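PDB 1ZUD: adenylyltransferase thiF from Escherichia coli, which catalyses the ATP-dependent adenylation of the C-terminal glycine carboxyl group of the sulfur carrier protein ThiS during thiamine biosynthesis. Local coordinates for the interface of chains A and C and the interface of chains A and B. Coordinates in Å, arbitrary orientation; residue numbers count along the deposited sequence, not the author numbering. Chains: chain A/B, Adenylyltransferase thiF; chain C, ThiS protein.

Contact 1 joins the enzyme to its protein substrate, contact 2 joins the enzyme to its own twin, and the centres of their C-alpha atoms lie about 45 Å apart. They share chain A but no residue: contact 1 uses the loop after strand 228-233, whereas contact 2 sets helices 3-8 and 10-13 against the 3-10 helix 65-67 of chain B and the nearby loop residue B:Arg70. Contact 1 probably helps to hold the body of ThiS against the enzyme, far from the subunit boundary. Contact 2 belongs to the two-fold homodimer, has a twin with the chains exchanged, and brings together ATP-binding arginines of different subunits.

Contact 1: the interface of chains A and C. Residues chain A 235-240; chain C 42, 44-45.
C:Glu44 of ThiS meets A:Ser238 and A:Gly239 at a turn of chain A, and its carboxylate oxygen OE1 collects the direct hydrogen bonds of this patch. The backbone N of A:Gly239 gives a nearly straight bond to C:Glu44 OE1 (2.7 Å, 173° at H), taken on the syn lone pair, the side of OE2. The hydroxyl OG of A:Ser238 meets the same OE1 at 2.9 Å, nearly along the C-O axis. With CG turned between the backbone N and carbonyl carbon (chi1 65°) and the chain extended beyond it, C:Glu44 carries its carboxylate to this turn. An alanine here would probably leave the A:Gly239 N-H and the A:Ser238 hydroxyl without their shared acceptor and open a gap beside A:Ala237.

Water extends the polar network. Water 1 lies 2.6 Å from C:Glu44 OE1 and also bonds the backbone N of A:Ser238 and the amide NE2 of C:Gln45, linking two ThiS side chains to the enzyme's loop.

Apolar contacts fill in alongside. The methyl CB of A:Ala237 touches both C:Pro42 CB and the carboxylate carbon CD of C:Glu44, each at 3.9 Å. Farther along, the aliphatic stem of A:Arg235, CG anti to the backbone N (chi1 179°), crosses the C:Pro42 ring at about a right angle, with CG 4.0 Å from the ring's CG.

The loop runs on into A:Cys240, a zinc ligand, so the metal site probably helps to keep the turn in shape for ThiS. At the opposite end of the patch the guanidinium of A:Arg235 stands almost perpendicular to the amide of C:Gln45, whose CD lies over one face toward the rim and whose OE1 is 3.2 Å from NH1.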
ATOM      1  N   ARG A 235      17.677 -11.617  10.340  1.00 25.79           N
ATOM      2  CA  ARG A 235      18.990 -12.207  10.648  1.00 26.72           C
ATOM      3  C   ARG A 235      18.828 -13.733  10.686  1.00 27.73           C
ATOM      4  O   ARG A 235      17.861 -14.252  11.243  1.00 27.10           O
ATOM      5  CB  ARG A 235      19.459 -11.662  12.009  1.00 32.72           C
ATOM      6  CG  ARG A 235      20.802 -12.189  12.499  1.00 38.95           C
ATOM      7  CD  ARG A 235      21.477 -11.204  13.476  1.00 48.54           C
ATOM      8  NE  ARG A 235      22.826 -11.648  13.845  1.00 54.35           N
ATOM      9  CZ  ARG A 235      23.373 -11.466  15.051  1.00 62.75           C
ATOM     10  NH1 ARG A 235      22.695 -10.840  16.014  1.00 57.78           N
ATOM     11  NH2 ARG A 235      24.586 -11.950  15.315  1.00 61.45           N
ATOM     12  N   ARG A 236      19.734 -14.482  10.075  1.00 24.75           N
ATOM     13  CA  ARG A 236      19.504 -15.934  10.134  1.00 26.97           C
ATOM     14  C   ARG A 236      19.872 -16.465  11.546  1.00 26.83           C
ATOM     15  O   ARG A 236      20.698 -15.879  12.247  1.00 28.33           O
ATOM     16  CB  ARG A 236      20.289 -16.638   9.018  1.00 27.85           C
ATOM     17  CG  ARG A 236      21.742 -16.510   9.120  1.00 27.82           C
ATOM     18  CD  ARG A 236      22.355 -17.166   7.884  1.00 32.84           C
ATOM     19  NE  ARG A 236      23.798 -17.169   8.047  1.00 32.54           N
ATOM     20  CZ  ARG A 236      24.599 -16.178   7.667  1.00 36.27           C
ATOM     21  NH1 ARG A 236      24.093 -15.115   7.064  1.00 32.62           N
ATOM     22  NH2 ARG A 236      25.900 -16.214   7.962  1.00 30.50           N
ATOM     23  N   ALA A 237      19.150 -17.488  11.980  1.00 23.68           N
ATOM     24  CA  ALA A 237      19.334 -18.135  13.262  1.00 27.83           C
ATOM     25  C   ALA A 237      20.230 -19.366  13.009  1.00 30.15           C
ATOM     26  O   ALA A 237      19.872 -20.281  12.235  1.00 30.08           O
ATOM     27  CB  ALA A 237      17.982 -18.572  13.813  1.00 26.82           C
ATOM     28  N   SER A 238      21.370 -19.424  13.686  1.00 34.48           N
ATOM     29  CA  SER A 238      22.295 -20.548  13.457  1.00 38.68           C
ATOM     30  C   SER A 238      21.628 -21.895  13.664  1.00 38.86           C
ATOM     31  O   SER A 238      21.866 -22.833  12.905  1.00 44.79           O
ATOM     32  CB  SER A 238      23.517 -20.453  14.361  1.00 43.48           C
ATOM     33  OG  SER A 238      23.128 -20.669  15.710  1.00 54.41           O
ATOM     34  N   GLY A 239      20.770 -22.008  14.661  1.00 36.71           N
ATOM     35  CA  GLY A 239      20.131 -23.304  14.854  1.00 41.39           C
ATOM     36  C   GLY A 239      18.921 -23.651  14.000  1.00 41.74           C
ATOM     37  O   GLY A 239      18.329 -24.724  14.194  1.00 40.54           O
ATOM     38  N   CYS A 240      18.565 -22.797  13.024  1.00 38.23           N
ATOM     39  CA  CYS A 240      17.375 -23.040  12.215  1.00 29.45           C
ATOM     40  C   CYS A 240      17.321 -24.403  11.539  1.00 28.09           C
ATOM     41  O   CYS A 240      18.188 -24.722  10.711  1.00 26.70           O
ATOM     42  CB  CYS A 240      17.179 -21.937  11.145  1.00 24.66           C
ATOM     43  SG  CYS A 240      15.607 -22.093  10.306  1.00 26.07           S
TER
ATOM     44  N   PRO C  42      17.790 -13.084  16.744  1.00 28.24           N
ATOM     45  CA  PRO C  42      17.086 -14.373  16.844  1.00 32.02           C
ATOM     46  C   PRO C  42      16.825 -14.771  18.300  1.00 36.11           C
ATOM     47  O   PRO C  42      17.669 -14.541  19.195  1.00 36.06           O
ATOM     48  CB  PRO C  42      18.018 -15.352  16.089  1.00 25.81           C
ATOM     49  CG  PRO C  42      18.716 -14.418  15.054  1.00 30.54           C
ATOM     50  CD  PRO C  42      19.021 -13.213  15.936  1.00 26.54           C
ATOM     51  N   GLU C  44      16.896 -17.529  19.874  1.00 43.11           N
ATOM     52  CA  GLU C  44      17.883 -18.415  20.445  1.00 46.75           C
ATOM     53  C   GLU C  44      19.101 -17.648  20.960  1.00 47.53           C
ATOM     54  O   GLU C  44      19.950 -18.219  21.665  1.00 46.94           O
ATOM     55  CB  GLU C  44      18.298 -19.491  19.407  1.00 51.06           C
ATOM     56  CG  GLU C  44      19.031 -18.985  18.152  1.00 54.32           C
ATOM     57  CD  GLU C  44      19.324 -20.096  17.122  1.00 56.11           C
ATOM     58  OE1 GLU C  44      20.352 -20.018  16.413  1.00 58.69           O
ATOM     59  OE2 GLU C  44      18.519 -21.038  17.005  1.00 57.58           O
ATOM     60  N   GLN C  45      19.198 -16.364  20.644  1.00 40.90           N
ATOM     61  CA  GLN C  45      20.342 -15.601  21.126  1.00 38.83           C
ATOM     62  C   GLN C  45      20.030 -14.698  22.331  1.00 41.11           C
ATOM     63  O   GLN C  45      20.926 -14.013  22.869  1.00 42.82           O
ATOM     64  CB  GLN C  45      20.942 -14.751  19.990  1.00 43.74           C
ATOM     65  CG  GLN C  45      21.575 -15.553  18.832  1.00 47.65           C
ATOM     66  CD  GLN C  45      21.919 -14.673  17.610  1.00 57.45           C
ATOM     67  OE1 GLN C  45      22.425 -13.550  17.755  1.00 64.20           O
ATOM     68  NE2 GLN C  45      21.661 -15.190  16.403  1.00 51.91           N
TER
HETATM   69  O   HOH W   1      21.550 -17.744  16.115  1.00 49.04           O

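Contact 2: the interface of chains A and B. Residues chain A 7-8, 10-11; chain B 65-66, 70.
A:Arg11 and B:Arg70, both ATP-binding residues, bring their guanidinium groups together across the subunit boundary with planes 21° apart. Atom NH2 of B:Arg70 lies over one face of the A:Arg11 group, toward its rim and 4.0 Å above the plane. The shared role of the two residues suggests that the nucleotide site is built from both subunits. An in-plane edge of the B:Arg70 group is occupied by the carbonyl O of B:Ser66 in its own chain, which accepts from NH1 at 3.0 Å and helps fix the rotation of the guanidinium. That same NH1 rests against the aliphatic CG of A:Arg11, 3.4 Å away. The guanidinium of A:Arg8 has a nonpolar neighbour: methyl CD1 of B:Leu65 sits over one face toward the rim, with the two side chains crossing at about a right angle.

B:Leu65 is flanked by consecutive residues of helix 3-8. Its other methyl, CD2, packs 4.0 Å from CG of A:Met7, whose chain runs past the leucine in the opposite direction. A:Met7 has CG anti to its backbone N (chi1 -178°), which sets that carbon beside the leucine methyl. Nearby, the hydroxyl OG of A:Ser10 bonds the carbonyl O of A:Met7 at 2.7 Å, tying the ends of the two short helices together.

Polar links between the subunits pass through water in this patch. Water 2 is shared by the carbonyl O of A:Arg8, the backbone N of A:Arg11 and the carbonyl O of B:Ser66. Water 3 lies 2.5 Å from the A:Arg8 carbonyl O and 2.8 Å from the carbonyl O of B:Leu65.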
ATOM      1  N   MET A   7      -0.079  -3.695 -26.552  1.00 30.80           N
ATOM      2  CA  MET A   7      -1.035  -2.665 -26.092  1.00 29.31           C
ATOM      3  C   MET A   7      -1.482  -2.876 -24.637  1.00 30.03           C
ATOM      4  O   MET A   7      -1.521  -1.922 -23.815  1.00 23.74           O
ATOM      5  CB  MET A   7      -2.296  -2.647 -26.938  1.00 37.63           C
ATOM      6  CG  MET A   7      -3.280  -1.536 -26.486  1.00 44.15           C
ATOM      7  SD  MET A   7      -2.594   0.164 -26.771  1.00 54.63           S
ATOM      8  CE  MET A   7      -2.384   0.764 -25.204  1.00 57.06           C
ATOM      9  N   ARG A   8      -1.864  -4.120 -24.333  1.00 25.99           N
ATOM     10  CA  ARG A   8      -2.306  -4.465 -22.977  1.00 26.15           C
ATOM     11  C   ARG A   8      -1.287  -4.064 -21.904  1.00 22.27           C
ATOM     12  O   ARG A   8      -1.696  -3.534 -20.875  1.00 20.14           O
ATOM     13  CB  ARG A   8      -2.580  -5.983 -22.813  1.00 22.59           C
ATOM     14  CG  ARG A   8      -2.848  -6.372 -21.356  1.00 21.48           C
ATOM     15  CD  ARG A   8      -3.134  -7.913 -21.239  1.00 22.85           C
ATOM     16  NE  ARG A   8      -4.425  -8.252 -21.809  1.00 20.29           N
ATOM     17  CZ  ARG A   8      -5.589  -8.168 -21.159  1.00 25.67           C
ATOM     18  NH1 ARG A   8      -5.634  -7.758 -19.899  1.00 20.11           N
ATOM     19  NH2 ARG A   8      -6.720  -8.495 -21.779  1.00 27.94           N
ATOM     20  N   SER A  10       1.328  -1.937 -22.303  1.00 20.53           N
ATOM     21  CA  SER A  10       2.015  -0.737 -22.726  1.00 23.48           C
ATOM     22  C   SER A  10       2.410   0.192 -21.582  1.00 24.40           C
ATOM     23  O   SER A  10       3.540   0.690 -21.586  1.00 22.04           O
ATOM     24  CB  SER A  10       1.164   0.025 -23.757  1.00 24.42           C
ATOM     25  OG  SER A  10      -0.114   0.336 -23.225  1.00 25.47           O
ATOM     26  N   ARG A  11       1.540   0.385 -20.588  1.00 24.52           N
ATOM     27  CA  ARG A  11       1.909   1.326 -19.519  1.00 27.49           C
ATOM     28  C   ARG A  11       3.057   0.880 -18.641  1.00 27.67           C
ATOM     29  O   ARG A  11       3.695   1.721 -17.993  1.00 30.60           O
ATOM     30  CB  ARG A  11       0.681   1.673 -18.666  0.50 31.05           C
ATOM     31  CG  ARG A  11      -0.464   2.284 -19.462  0.50 41.19           C
ATOM     32  CD  ARG A  11       0.045   3.113 -20.646  0.50 45.13           C
ATOM     33  NE  ARG A  11      -0.862   4.195 -21.009  0.50 52.03           N
ATOM     34  CZ  ARG A  11      -1.048   5.298 -20.282  0.50 56.55           C
ATOM     35  NH1 ARG A  11      -0.386   5.472 -19.144  0.50 56.80           N
ATOM     36  NH2 ARG A  11      -1.899   6.232 -20.694  0.50 56.62           N
TER
ATOM     37  N   LEU B  65      -8.182  -1.105 -23.433  1.00 21.69           N
ATOM     38  CA  LEU B  65      -7.450  -2.320 -23.107  1.00 22.12           C
ATOM     39  C   LEU B  65      -6.225  -2.042 -22.232  1.00 24.07           C
ATOM     40  O   LEU B  65      -5.930  -2.810 -21.320  1.00 20.17           O
ATOM     41  CB  LEU B  65      -7.012  -3.036 -24.414  1.00 20.76           C
ATOM     42  CG  LEU B  65      -5.987  -4.153 -24.275  1.00 27.04           C
ATOM     43  CD1 LEU B  65      -6.593  -5.307 -23.397  1.00 25.07           C
ATOM     44  CD2 LEU B  65      -5.598  -4.637 -25.684  1.00 23.46           C
ATOM     45  N   SER B  66      -5.505  -0.958 -22.527  1.00 21.48           N
ATOM     46  CA  SER B  66      -4.297  -0.643 -21.753  1.00 23.48           C
ATOM     47  C   SER B  66      -4.574  -0.255 -20.278  1.00 23.12           C
ATOM     48  O   SER B  66      -3.656  -0.178 -19.466  1.00 25.07           O
ATOM     49  CB  SER B  66      -3.512   0.466 -22.442  1.00 24.59           C
ATOM     50  OG  SER B  66      -4.218   1.674 -22.307  1.00 28.38           O
ATOM     51  N   ARG B  70      -3.826  -1.931 -14.592  1.00 23.26           N
ATOM     52  CA  ARG B  70      -3.848  -1.343 -13.229  1.00 27.35           C
ATOM     53  C   ARG B  70      -5.212  -0.990 -12.706  1.00 26.78           C
ATOM     54  O   ARG B  70      -5.368  -0.688 -11.530  1.00 33.78           O
ATOM     55  CB  ARG B  70      -2.939  -0.074 -13.178  1.00 25.51           C
ATOM     56  CG  ARG B  70      -3.391   1.065 -14.070  1.00 26.55           C
ATOM     57  CD  ARG B  70      -2.276   2.067 -14.389  1.00 29.83           C
ATOM     58  NE  ARG B  70      -2.733   3.029 -15.401  1.00 26.88           N
ATOM     59  CZ  ARG B  70      -2.959   2.697 -16.666  1.00 34.81           C
ATOM     60  NH1 ARG B  70      -2.736   1.442 -17.071  1.00 38.25           N
ATOM     61  NH2 ARG B  70      -3.473   3.585 -17.509  1.00 39.79           N
TER
HETATM   62  O   HOH W   2      -0.899  -0.882 -20.020  1.00 23.85           O
HETATM   63  O   HOH W   3      -3.874  -3.683 -19.578  1.00 29.56           O